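Local coordinates for protein BtrN (Bacillus circulans, PDB 4M7S) that oxidises 2-deoxy-scyllo-inosamine to amino-dideoxy-scyllo-inosose by S-adenosylmethionine radical chemistry in butirosin biosynthesis, using two [4Fe-4S] clusters, at residues A[2-7]-A[51-56]; A[8-13]-A[39-44]; A[70-75]-A[102-107]; A[169-174]-A[239-244]. One frame throughout, in Å; residues are numbered along the deposited sequence.

Contact 1: A[2-7]-A[51-56]; sequences DKLFSM and LDFAGR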
loop_
_atom_site.group_PDB
_atom_site.type_symbol
_atom_site.label_atom_id
_atom_site.label_comp_id
_atom_site.label_asym_id
_atom_site.label_seq_id
_atom_site.Cartn_x
_atom_site.Cartn_y
_atom_site.Cartn_z
ATOM N N ASP A 2 2.790 -15.644 11.655
ATOM C CA ASP A 2 3.208 -14.889 12.833
ATOM C C ASP A 2 3.854 -13.542 12.474
ATOM O O ASP A 2 3.629 -12.543 13.153
ATOM C CB ASP A 2 4.150 -15.724 13.704
ATOM C CG ASP A 2 3.707 -15.778 15.161
ATOM O OD1 ASP A 2 2.487 -15.678 15.423
ATOM O OD2 ASP A 2 4.581 -15.925 16.044
ATOM N N LYS A 3 4.650 -13.523 11.412
ATOM C CA LYS A 3 5.424 -12.336 11.052
ATOM C C LYS A 3 4.530 -11.138 10.699
ATOM O O LYS A 3 3.606 -11.257 9.888
ATOM C CB LYS A 3 6.365 -12.675 9.892
ATOM C CG LYS A 3 6.995 -11.481 9.206
ATOM C CD LYS A 3 7.589 -11.877 7.860
ATOM C CE LYS A 3 7.872 -10.651 6.996
ATOM N NZ LYS A 3 6.632 -9.874 6.677
ATOM N N LEU A 4 4.803 -9.986 11.308
ATOM C CA LEU A 4 4.060 -8.767 10.996
ATOM C C LEU A 4 4.326 -8.360 9.550
ATOM O O LEU A 4 5.356 -8.725 8.979
ATOM C CB LEU A 4 4.476 -7.631 11.933
ATOM C CG LEU A 4 3.577 -6.390 12.001
ATOM C CD1 LEU A 4 2.269 -6.717 12.722
ATOM C CD2 LEU A 4 4.287 -5.215 12.674
ATOM N N PHE A 5 3.403 -7.607 8.959
ATOM C CA PHE A 5 3.612 -7.065 7.620
ATOM C C PHE A 5 4.888 -6.223 7.591
ATOM O O PHE A 5 5.263 -5.619 8.593
ATOM C CB PHE A 5 2.406 -6.231 7.173
ATOM C CG PHE A 5 1.872 -5.315 8.242
ATOM C CD1 PHE A 5 2.413 -4.048 8.427
ATOM C CD2 PHE A 5 0.823 -5.720 9.055
ATOM C CE1 PHE A 5 1.926 -3.211 9.420
ATOM C CE2 PHE A 5 0.326 -4.890 10.042
ATOM C CZ PHE A 5 0.881 -3.632 10.228
ATOM N N SER A 6 5.560 -6.201 6.446
ATOM C CA SER A 6 6.794 -5.445 6.319
ATOM C C SER A 6 6.527 -4.138 5.574
ATOM O O SER A 6 7.335 -3.212 5.620
ATOM C CB SER A 6 7.861 -6.273 5.600
ATOM O OG SER A 6 7.498 -6.483 4.250
HETATM N N MSE A 7 5.384 -4.074 4.894
HETATM C CA MSE A 7 4.960 -2.876 4.167
HETATM C C MSE A 7 3.486 -2.632 4.455
HETATM O O MSE A 7 2.678 -3.573 4.470
HETATM C CB MSE A 7 5.194 -3.028 2.656
HETATM C CG MSE A 7 4.373 -2.049 1.778
HETATM SE SE MSE A 7 4.932 -0.147 1.817
HETATM C CE MSE A 7 6.410 -0.260 0.535
ATOM N N LEU A 51 3.065 -1.131 17.920
ATOM C CA LEU A 51 3.786 -2.294 17.396
ATOM C C LEU A 51 5.274 -1.991 17.193
ATOM O O LEU A 51 6.019 -2.852 16.746
ATOM C CB LEU A 51 3.184 -2.725 16.053
ATOM C CG LEU A 51 1.740 -3.229 16.029
ATOM C CD1 LEU A 51 1.179 -3.202 14.600
ATOM C CD2 LEU A 51 1.647 -4.643 16.622
ATOM N N ASP A 52 5.702 -0.769 17.513
ATOM C CA ASP A 52 7.055 -0.315 17.173
ATOM C C ASP A 52 7.367 -0.605 15.696
ATOM O O ASP A 52 8.458 -1.070 15.353
ATOM C CB ASP A 52 8.096 -0.976 18.085
ATOM C CG ASP A 52 9.439 -0.259 18.062
ATOM O OD1 ASP A 52 9.524 0.847 17.489
ATOM O OD2 ASP A 52 10.409 -0.804 18.631
ATOM N N PHE A 53 6.393 -0.340 14.833
ATOM C CA PHE A 53 6.503 -0.668 13.414
ATOM C C PHE A 53 7.745 -0.068 12.744
ATOM O O PHE A 53 7.969 1.145 12.796
ATOM C CB PHE A 53 5.252 -0.230 12.664
ATOM C CG PHE A 53 5.289 -0.562 11.205
ATOM C CD1 PHE A 53 5.282 -1.890 10.783
ATOM C CD2 PHE A 53 5.344 0.444 10.258
ATOM C CE1 PHE A 53 5.325 -2.204 9.433
ATOM C CE2 PHE A 53 5.390 0.142 8.910
ATOM C CZ PHE A 53 5.377 -1.180 8.497
ATOM N N ALA A 54 8.542 -0.929 12.117
ATOM C CA ALA A 54 9.821 -0.519 11.547
ATOM C C ALA A 54 9.978 -0.974 10.103
ATOM O O ALA A 54 11.099 -1.089 9.610
ATOM C CB ALA A 54 10.979 -1.054 12.404
ATOM N N GLY A 55 8.863 -1.226 9.422
ATOM C CA GLY A 55 8.915 -1.616 8.025
ATOM C C GLY A 55 8.691 -0.410 7.133
ATOM O O GLY A 55 8.908 0.732 7.553
ATOM N N ARG A 56 8.247 -0.648 5.905
ATOM C CA ARG A 56 7.969 0.458 4.989
ATOM C C ARG A 56 6.527 0.924 5.108
ATOM O O ARG A 56 5.616 0.120 5.332
ATOM C CB ARG A 56 8.229 0.048 3.543
ATOM C CG ARG A 56 9.315 -0.960 3.348
ATOM C CD ARG A 56 10.523 -0.344 2.699
ATOM N NE ARG A 56 11.376 -1.363 2.099
ATOM C CZ ARG A 56 12.181 -2.168 2.788
ATOM N NH1 ARG A 56 12.251 -2.078 4.112
ATOM N NH2 ARG A 56 12.915 -3.068 2.150
#
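F53 overlaps the ring of F5 near one corner, its CE1 lying 3.5 Å from CE1 of F5, with the two planes inclined at 47° and the side chains crossing at about a right angle. With CG between the backbone N and the carbonyl carbon (chi1 44°), the F5 ring comes nearer to segment 51-56 than its CB direction would suggest. The edge of the F53 ring also serves a polar group: the carbonyl O of F5 lies in the ring plane, 3.5 Å from CE1 of F53, so that the slightly positive C-H rim meets an oxygen. Farther along that edge, L4 sets CD2 4.0 Å from CD1 of F53, while its other branch, CD1, reaches CD1 of L51 at 4.1 Å. Beyond the aromatic pair the backbones join in a parallel bridge between M7 and R56. R56 N donates to S6 O over 2.7 Å, and the CA of M7 approaches R56 O at 3.3 Å. M7, a selenomethionine, bends its chain so that CE rests 3.5 Å from CB of R56. The contact thus ties the start of strand 7-10 to the start of strand 56-58, just after the Schellman motif that ends helix 38-50. Helix 205-209 borders it through I205, W209 meets the F5 ring edge-to-face, and strand 175-178 adjoins the other edge of strand 7-10.

Contact 2: A[8-13]-A[39-44]; sequences IEVEVN and ALYKTL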
loop_
_atom_site.group_PDB
_atom_site.type_symbol
_atom_site.label_atom_id
_atom_site.label_comp_id
_atom_site.label_asym_id
_atom_site.label_seq_id
_atom_site.Cartn_x
_atom_site.Cartn_y
_atom_site.Cartn_z
ATOM N N ILE A 8 3.137 -1.381 4.728
ATOM C CA ILE A 8 1.733 -1.019 4.838
ATOM C C ILE A 8 1.437 0.132 3.885
ATOM O O ILE A 8 2.169 1.128 3.862
ATOM C CB ILE A 8 1.318 -0.672 6.286
ATOM C CG1 ILE A 8 -0.148 -0.236 6.325
ATOM C CG2 ILE A 8 2.214 0.420 6.882
ATOM C CD1 ILE A 8 -0.745 -0.293 7.707
ATOM N N GLU A 9 0.375 -0.019 3.090
ATOM C CA GLU A 9 -0.019 0.991 2.115
ATOM C C GLU A 9 -1.262 1.684 2.622
ATOM O O GLU A 9 -2.271 1.025 2.876
ATOM C CB GLU A 9 -0.354 0.348 0.767
ATOM C CG GLU A 9 0.773 0.306 -0.230
ATOM C CD GLU A 9 0.337 -0.282 -1.556
ATOM O OE1 GLU A 9 -0.777 0.050 -2.006
ATOM O OE2 GLU A 9 1.096 -1.084 -2.135
ATOM N N VAL A 10 -1.193 3.007 2.764
ATOM C CA VAL A 10 -2.297 3.772 3.335
ATOM C C VAL A 10 -2.926 4.699 2.290
ATOM O O VAL A 10 -2.261 5.596 1.758
ATOM C CB VAL A 10 -1.824 4.585 4.536
ATOM C CG1 VAL A 10 -3.004 5.222 5.256
ATOM C CG2 VAL A 10 -1.055 3.686 5.510
ATOM N N GLU A 11 -4.205 4.486 1.999
ATOM C CA GLU A 11 -4.925 5.354 1.073
ATOM C C GLU A 11 -5.304 6.673 1.756
ATOM O O GLU A 11 -6.467 6.880 2.125
ATOM C CB GLU A 11 -6.182 4.644 0.557
ATOM C CG GLU A 11 -6.791 5.257 -0.696
ATOM C CD GLU A 11 -8.034 4.514 -1.165
ATOM O OE1 GLU A 11 -8.738 3.910 -0.314
ATOM O OE2 GLU A 11 -8.295 4.531 -2.389
ATOM N N VAL A 12 -4.333 7.569 1.926
ATOM C CA VAL A 12 -4.617 8.861 2.575
ATOM C C VAL A 12 -5.537 9.743 1.716
ATOM O O VAL A 12 -6.149 10.688 2.206
ATOM C CB VAL A 12 -3.329 9.610 2.982
ATOM C CG1 VAL A 12 -2.472 8.720 3.881
ATOM C CG2 VAL A 12 -2.534 10.046 1.744
ATOM N N ASN A 13 -5.631 9.431 0.427
ATOM C CA ASN A 13 -6.675 10.022 -0.399
ATOM C C ASN A 13 -6.956 9.126 -1.590
ATOM O O ASN A 13 -6.061 8.440 -2.080
ATOM C CB ASN A 13 -6.301 11.432 -0.849
ATOM C CG ASN A 13 -5.253 11.434 -1.924
ATOM O OD1 ASN A 13 -4.102 11.073 -1.673
ATOM N ND2 ASN A 13 -5.635 11.847 -3.137
ATOM N N ALA A 39 -8.410 12.006 11.892
ATOM C CA ALA A 39 -8.622 11.203 13.083
ATOM C C ALA A 39 -8.367 9.723 12.797
ATOM O O ALA A 39 -7.857 8.999 13.647
ATOM C CB ALA A 39 -10.016 11.391 13.590
ATOM N N LEU A 40 -8.743 9.266 11.606
ATOM C CA LEU A 40 -8.527 7.859 11.256
ATOM C C LEU A 40 -7.043 7.595 11.048
ATOM O O LEU A 40 -6.523 6.546 11.450
ATOM C CB LEU A 40 -9.323 7.453 10.010
ATOM C CG LEU A 40 -9.223 5.968 9.620
ATOM C CD1 LEU A 40 -9.797 5.080 10.726
ATOM C CD2 LEU A 40 -9.922 5.697 8.288
ATOM N N TYR A 41 -6.355 8.540 10.416
ATOM C CA TYR A 41 -4.922 8.401 10.228
ATOM C C TYR A 41 -4.206 8.431 11.576
ATOM O O TYR A 41 -3.214 7.727 11.770
ATOM C CB TYR A 41 -4.355 9.484 9.311
ATOM C CG TYR A 41 -2.903 9.230 8.950
ATOM C CD1 TYR A 41 -2.574 8.378 7.902
ATOM C CD2 TYR A 41 -1.868 9.817 9.671
ATOM C CE1 TYR A 41 -1.259 8.126 7.572
ATOM C CE2 TYR A 41 -0.538 9.580 9.341
ATOM C CZ TYR A 41 -0.251 8.736 8.284
ATOM O OH TYR A 41 1.052 8.478 7.947
ATOM N N LYS A 42 -4.702 9.241 12.509
ATOM C CA LYS A 42 -4.103 9.242 13.841
ATOM C C LYS A 42 -4.246 7.897 14.562
ATOM O O LYS A 42 -3.282 7.428 15.174
ATOM C CB LYS A 42 -4.625 10.384 14.726
ATOM C CG LYS A 42 -3.995 10.377 16.119
ATOM C CD LYS A 42 -4.083 11.748 16.783
ATOM C CE LYS A 42 -3.591 11.723 18.231
ATOM N NZ LYS A 42 -4.366 10.786 19.070
ATOM N N THR A 43 -5.420 7.267 14.513
ATOM C CA THR A 43 -5.519 5.977 15.198
ATOM C C THR A 43 -4.646 4.920 14.521
ATOM O O THR A 43 -4.129 4.042 15.190
ATOM C CB THR A 43 -6.973 5.446 15.485
ATOM O OG1 THR A 43 -7.168 4.163 14.878
ATOM C CG2 THR A 43 -8.035 6.381 15.020
ATOM N N LEU A 44 -4.460 5.015 13.207
ATOM C CA LEU A 44 -3.528 4.105 12.536
ATOM C C LEU A 44 -2.095 4.318 13.034
ATOM O O LEU A 44 -1.358 3.354 13.267
ATOM C CB LEU A 44 -3.568 4.282 11.017
ATOM C CG LEU A 44 -2.586 3.371 10.264
ATOM C CD1 LEU A 44 -2.890 1.877 10.511
ATOM C CD2 LEU A 44 -2.588 3.667 8.777
#
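V10 and L44 meet where strand 8-10 and helix 39-44 run almost antiparallel, at 168°, with axes 11.9 Å apart, a spacing that side chains alone must bridge. L44 carries much of that load. Its CG stands anti to the backbone N (chi1 179°), and the two methyls beyond it serve different residues of the strand. CD2 goes tip to tip with V10, 3.6 Å from CG2 and 3.9 Å from CG1, so that it touches both branches of the valine. CD1 meets the tip of I8 instead, 4.1 Å from its CD1. One helical turn earlier, Y41 brings one flank of its ring to the chain. V10 CG1 lies near the ring plane at the edge, 4.1 Å from CE1 of Y41, and V12 CG1 approaches CE1 of Y41 at 3.9 Å. V12 lies beyond an inverse gamma turn centred on E11, and its side chain still points to the helix. All five touching residues are buried, and the contact is wholly apolar, a worked example of how alternate residues, I8 and V10 on the strand and V12 just beyond it, pack under a helix. It is the first strand-helix pair of the partial TIM barrel of radical SAM enzymes, and the chain between the two segments contains the cluster ligands C16, C20 and C23. Strand 56-58 lies beside strand 7-10 in the sheet, strand 175-178 borders the other edge, and helix 71-81 flanks helix 38-50, where the ring of F74 stacks on Y41.

Contact 3: A[70-75]-A[102-107]; sequences NLDLFV and QTLTEL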
loop_
_atom_site.group_PDB
_atom_site.type_symbol
_atom_site.label_atom_id
_atom_site.label_comp_id
_atom_site.label_asym_id
_atom_site.label_seq_id
_atom_site.Cartn_x
_atom_site.Cartn_y
_atom_site.Cartn_z
ATOM N N ASN A 70 -3.647 16.947 3.608
ATOM C CA ASN A 70 -3.029 16.741 4.918
ATOM C C ASN A 70 -1.729 15.969 4.824
ATOM O O ASN A 70 -1.239 15.471 5.834
ATOM C CB ASN A 70 -3.964 15.956 5.845
ATOM C CG ASN A 70 -5.095 16.789 6.377
ATOM O OD1 ASN A 70 -4.885 17.889 6.884
ATOM N ND2 ASN A 70 -6.314 16.268 6.270
ATOM N N LEU A 71 -1.169 15.858 3.622
ATOM C CA LEU A 71 0.015 15.022 3.440
ATOM C C LEU A 71 1.186 15.386 4.371
ATOM O O LEU A 71 1.776 14.504 4.989
ATOM C CB LEU A 71 0.473 15.000 1.979
ATOM C CG LEU A 71 1.609 13.988 1.779
ATOM C CD1 LEU A 71 1.113 12.561 2.004
ATOM C CD2 LEU A 71 2.275 14.143 0.418
ATOM N N ASP A 72 1.518 16.667 4.482
ATOM C CA ASP A 72 2.649 17.066 5.322
ATOM C C ASP A 72 2.435 16.642 6.766
ATOM O O ASP A 72 3.346 16.122 7.405
ATOM C CB ASP A 72 2.879 18.583 5.277
ATOM C CG ASP A 72 3.430 19.060 3.937
ATOM O OD1 ASP A 72 3.699 18.217 3.052
ATOM O OD2 ASP A 72 3.593 20.289 3.776
ATOM N N LEU A 73 1.227 16.891 7.265
ATOM C CA LEU A 73 0.807 16.483 8.600
ATOM C C LEU A 73 0.992 14.979 8.775
ATOM O O LEU A 73 1.589 14.522 9.756
ATOM C CB LEU A 73 -0.674 16.833 8.771
ATOM C CG LEU A 73 -1.408 16.944 10.112
ATOM C CD1 LEU A 73 -2.549 15.966 10.155
ATOM C CD2 LEU A 73 -0.497 16.811 11.329
ATOM N N PHE A 74 0.465 14.215 7.818
ATOM C CA PHE A 74 0.535 12.757 7.867
ATOM C C PHE A 74 1.970 12.246 7.838
ATOM O O PHE A 74 2.316 11.313 8.559
ATOM C CB PHE A 74 -0.270 12.124 6.723
ATOM C CG PHE A 74 -1.760 12.312 6.852
ATOM C CD1 PHE A 74 -2.319 12.713 8.050
ATOM C CD2 PHE A 74 -2.599 12.077 5.771
ATOM C CE1 PHE A 74 -3.686 12.881 8.174
ATOM C CE2 PHE A 74 -3.965 12.244 5.887
ATOM C CZ PHE A 74 -4.510 12.645 7.088
ATOM N N VAL A 75 2.803 12.846 6.995
ATOM C CA VAL A 75 4.211 12.454 6.940
ATOM C C VAL A 75 4.949 12.821 8.235
ATOM O O VAL A 75 5.734 12.026 8.763
ATOM C CB VAL A 75 4.911 13.093 5.721
ATOM C CG1 VAL A 75 6.399 12.813 5.761
ATOM C CG2 VAL A 75 4.297 12.563 4.429
ATOM N N GLN A 102 11.568 18.807 -1.281
ATOM C CA GLN A 102 12.464 19.109 -0.179
ATOM C C GLN A 102 11.708 19.145 1.140
ATOM O O GLN A 102 12.233 18.737 2.169
ATOM C CB GLN A 102 13.223 20.415 -0.434
ATOM C CG GLN A 102 14.171 20.343 -1.633
ATOM C CD GLN A 102 15.152 21.506 -1.673
ATOM O OE1 GLN A 102 15.090 22.413 -0.843
ATOM N NE2 GLN A 102 16.064 21.483 -2.640
ATOM N N THR A 103 10.471 19.628 1.090
ATOM C CA THR A 103 9.602 19.689 2.263
ATOM C C THR A 103 9.267 18.277 2.744
ATOM O O THR A 103 9.423 17.966 3.919
ATOM C CB THR A 103 8.296 20.446 1.946
ATOM O OG1 THR A 103 8.599 21.813 1.650
ATOM C CG2 THR A 103 7.332 20.381 3.113
ATOM N N LEU A 104 8.809 17.428 1.828
ATOM C CA LEU A 104 8.485 16.047 2.170
ATOM C C LEU A 104 9.704 15.275 2.670
ATOM O O LEU A 104 9.591 14.473 3.596
ATOM C CB LEU A 104 7.825 15.338 0.979
ATOM C CG LEU A 104 6.400 15.864 0.749
ATOM C CD1 LEU A 104 5.824 15.414 -0.582
ATOM C CD2 LEU A 104 5.492 15.455 1.906
ATOM N N THR A 105 10.868 15.520 2.064
ATOM C CA THR A 105 12.100 14.889 2.535
ATOM C C THR A 105 12.416 15.288 3.986
ATOM O O THR A 105 12.705 14.437 4.827
ATOM C CB THR A 105 13.288 15.212 1.620
ATOM O OG1 THR A 105 13.015 14.731 0.301
ATOM C CG2 THR A 105 14.556 14.549 2.133
ATOM N N GLU A 106 12.354 16.583 4.280
ATOM C CA GLU A 106 12.603 17.060 5.643
ATOM C C GLU A 106 11.606 16.471 6.645
ATOM O O GLU A 106 11.960 16.174 7.782
ATOM C CB GLU A 106 12.550 18.583 5.692
ATOM C CG GLU A 106 12.493 19.162 7.102
ATOM C CD GLU A 106 12.345 20.676 7.101
ATOM O OE1 GLU A 106 11.258 21.170 7.474
ATOM O OE2 GLU A 106 13.314 21.367 6.723
ATOM N N LEU A 107 10.363 16.291 6.212
ATOM C CA LEU A 107 9.326 15.728 7.080
ATOM C C LEU A 107 9.494 14.233 7.367
ATOM O O LEU A 107 8.965 13.735 8.359
ATOM C CB LEU A 107 7.940 16.000 6.502
ATOM C CG LEU A 107 7.526 17.474 6.454
ATOM C CD1 LEU A 107 6.244 17.592 5.666
ATOM C CD2 LEU A 107 7.354 18.059 7.841
#
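L104 and L107 supply most of the apolar side of this helix pair, whose segments 71-75 and 102-107 run nearly parallel, at 24°, with axes 9.6 Å apart. L104 CD2 has two apolar partners, 3.8 Å from CD2 of L71 and 4.0 Å from CG2 of V75. The other branch of V75, CG1, presses on CB of L107 at 3.6 Å. In each of these pairs the side chains cross at about a right angle. A second group of contacts is mixed in character and centres on D72. Its CB lies 3.5 Å from CD1 of L107, and its carboxylate borders methyl groups, OD1 being 3.5 Å from CD2 of L104 and OD2 3.8 Å from CG2 of T103. The charge finds its partner elsewhere, in a salt bridge from OD1 to R100, while T103 turns OG1 back to the carbonyl of K99 and offers its methyl to the aspartate. Both segments belong to helices on the outer layer of the partial barrel, those following strands 56-58 and 86-91. L104 continues inward onto F112 of strand 111-116, and L71 and L104 both touch L66.

Contact 4: A[169-174]-A[239-244]; sequences CMVPSN and SVQTEE. With SF4 (iron/sulfur cluster), chain B.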
loop_
_atom_site.group_PDB
_atom_site.type_symbol
_atom_site.label_atom_id
_atom_site.label_comp_id
_atom_site.label_asym_id
_atom_site.label_seq_id
_atom_site.Cartn_x
_atom_site.Cartn_y
_atom_site.Cartn_z
ATOM N N CYS A 169 1.834 -17.042 -3.586
ATOM C CA CYS A 169 1.973 -15.603 -3.504
ATOM C C CYS A 169 2.159 -15.165 -2.066
ATOM O O CYS A 169 1.368 -15.517 -1.197
ATOM C CB CYS A 169 0.774 -14.876 -4.090
ATOM S SG CYS A 169 1.003 -13.092 -3.907
HETATM N N MSE A 170 3.203 -14.375 -1.841
HETATM C CA MSE A 170 3.591 -13.972 -0.502
HETATM C C MSE A 170 3.100 -12.577 -0.132
HETATM O O MSE A 170 3.345 -12.123 0.979
HETATM C CB MSE A 170 5.112 -14.037 -0.351
HETATM C CG MSE A 170 5.744 -15.318 -0.869
HETATM SE SE MSE A 170 4.937 -16.902 -0.089
HETATM C CE MSE A 170 5.115 -16.386 1.785
ATOM N N VAL A 171 2.422 -11.889 -1.050
ATOM C CA VAL A 171 1.920 -10.532 -0.752
ATOM C C VAL A 171 1.100 -10.468 0.548
ATOM O O VAL A 171 1.364 -9.608 1.398
ATOM C CB VAL A 171 1.139 -9.900 -1.932
ATOM C CG1 VAL A 171 0.642 -8.483 -1.569
ATOM C CG2 VAL A 171 2.012 -9.857 -3.193
ATOM N N PRO A 172 0.123 -11.383 0.733
ATOM C CA PRO A 172 -0.632 -11.302 1.995
ATOM C C PRO A 172 0.207 -11.630 3.238
ATOM O O PRO A 172 -0.291 -11.433 4.345
ATOM C CB PRO A 172 -1.724 -12.369 1.832
ATOM C CG PRO A 172 -1.805 -12.632 0.355
ATOM C CD PRO A 172 -0.415 -12.427 -0.163
ATOM N N SER A 173 1.431 -12.123 3.062
ATOM C CA SER A 173 2.327 -12.365 4.193
ATOM C C SER A 173 3.182 -11.141 4.549
ATOM O O SER A 173 3.820 -11.108 5.613
ATOM C CB SER A 173 3.246 -13.549 3.901
ATOM O OG SER A 173 2.497 -14.705 3.595
ATOM N N ASN A 174 3.218 -10.160 3.648
ATOM C CA ASN A 174 4.127 -9.017 3.789
ATOM C C ASN A 174 3.461 -7.646 3.767
ATOM O O ASN A 174 4.050 -6.649 4.187
ATOM C CB ASN A 174 5.178 -9.044 2.673
ATOM C CG ASN A 174 6.155 -10.179 2.828
ATOM O OD1 ASN A 174 6.795 -10.314 3.867
ATOM N ND2 ASN A 174 6.262 -11.017 1.803
ATOM N N SER A 239 5.554 -12.138 -10.684
ATOM C CA SER A 239 6.880 -11.620 -10.344
ATOM C C SER A 239 6.950 -11.050 -8.932
ATOM O O SER A 239 8.018 -11.023 -8.318
ATOM C CB SER A 239 7.304 -10.538 -11.345
ATOM O OG SER A 239 6.591 -9.332 -11.123
ATOM N N VAL A 240 5.808 -10.592 -8.425
ATOM C CA VAL A 240 5.764 -9.910 -7.135
ATOM C C VAL A 240 5.514 -10.871 -5.969
ATOM O O VAL A 240 4.392 -11.337 -5.773
ATOM C CB VAL A 240 4.689 -8.804 -7.133
ATOM C CG1 VAL A 240 4.721 -8.016 -5.828
ATOM C CG2 VAL A 240 4.887 -7.886 -8.330
ATOM N N GLN A 241 6.571 -11.149 -5.206
ATOM C CA GLN A 241 6.509 -12.016 -4.024
ATOM C C GLN A 241 5.921 -13.400 -4.301
ATOM O O GLN A 241 5.015 -13.864 -3.606
ATOM C CB GLN A 241 5.782 -11.323 -2.866
ATOM C CG GLN A 241 6.518 -10.097 -2.340
ATOM C CD GLN A 241 5.843 -9.471 -1.136
ATOM O OE1 GLN A 241 5.205 -10.158 -0.340
ATOM N NE2 GLN A 241 5.980 -8.158 -0.999
ATOM N N THR A 242 6.458 -14.054 -5.324
ATOM C CA THR A 242 6.068 -15.411 -5.666
ATOM C C THR A 242 7.330 -16.278 -5.680
ATOM O O THR A 242 8.429 -15.757 -5.907
ATOM C CB THR A 242 5.379 -15.448 -7.040
ATOM O OG1 THR A 242 6.344 -15.201 -8.072
ATOM C CG2 THR A 242 4.260 -14.400 -7.121
ATOM N N GLU A 243 7.190 -17.579 -5.419
ATOM C CA GLU A 243 8.320 -18.506 -5.547
ATOM C C GLU A 243 8.822 -18.467 -6.979
ATOM O O GLU A 243 10.015 -18.591 -7.251
ATOM C CB GLU A 243 7.887 -19.940 -5.243
ATOM C CG GLU A 243 7.358 -20.178 -3.851
ATOM C CD GLU A 243 6.896 -21.611 -3.651
ATOM O OE1 GLU A 243 6.036 -22.083 -4.424
ATOM O OE2 GLU A 243 7.400 -22.264 -2.723
ATOM N N GLU A 244 7.873 -18.286 -7.887
ATOM C CA GLU A 244 8.100 -18.311 -9.321
ATOM C C GLU A 244 9.016 -17.180 -9.801
ATOM O O GLU A 244 9.507 -17.209 -10.932
ATOM C CB GLU A 244 6.744 -18.228 -10.035
ATOM C CG GLU A 244 5.780 -19.395 -9.743
ATOM C CD GLU A 244 5.141 -19.349 -8.353
ATOM O OE1 GLU A 244 4.318 -20.233 -8.041
ATOM O OE2 GLU A 244 5.459 -18.432 -7.570
HETATM FE FE1 SF4 B . -2.568 -11.610 -6.936
HETATM FE FE2 SF4 B . -3.794 -12.677 -4.797
HETATM FE FE3 SF4 B . -2.768 -10.206 -4.692
HETATM FE FE4 SF4 B . -1.180 -12.341 -4.728
HETATM S S1 SF4 B . -2.627 -11.787 -3.022
HETATM S S2 SF4 B . -0.861 -10.431 -5.964
HETATM S S3 SF4 B . -2.294 -13.747 -6.155
HETATM S S4 SF4 B . -4.540 -10.843 -6.012
#
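Q241 reaches across to segment 169-174 with its chain extended beyond CG, which carries the amide to N174. At its base, CB packs 3.8 Å from CB of M170. Past CG, CD comes 3.3 Å from ND2 of N174, the two amide planes turned 72° from each other. OE1 lies 2.5 Å from ND2 of N174, too short for the details of this hydrogen bond to be trusted. The same oxygen is also 3.0 Å from the carbonyl O of M170, two acceptors that do not bond, which adds to the doubt about where this amide is placed. NE2 passes 3.9 Å from CB of N174. The main chain of Q241 makes a second bond: M170 N donates to its carbonyl O over 2.6 Å, at 158°. These bonds join the C-terminal loop to the turn that begins at the cluster ligand C169. SG of C169, anti to its backbone N, binds iron FE4 of the [4Fe-4S] cluster at 2.5 Å and also accepts from V171 N at 3.4 Å, a capping bond. P172 lies against the cluster sulfide S1, and C187, C232 and C235 line the same pocket. An amide hydrogen directed at the ligating sulfur would be expected to draw electron density from it and may tune the potential of this auxiliary cluster, while the M170 N to Q241 O bond is made by the peptide just before it.

Overall arrangement
Contacts 1, 2 and 3 belong to the partial barrel, and contact 4 belongs to the C-terminal cluster-binding region. Contact 2 is nested within the loop closed by contact 1, and their centres are about 15 Å apart. They share strand 7-10, and R56 O bonds to I8 N. Contact 3 comes next along the chain, about 14 Å from contact 2 between centres, and joins it through the F74 side of helix 71-81. Contact 4 closes last; its centre is about 30 Å from that of contact 3, on the opposite side of the chain's centre, yet N174 bonds to K3 and S6 of contact 1. The N-terminal segment therefore links the radical SAM barrel to the auxiliary cluster region.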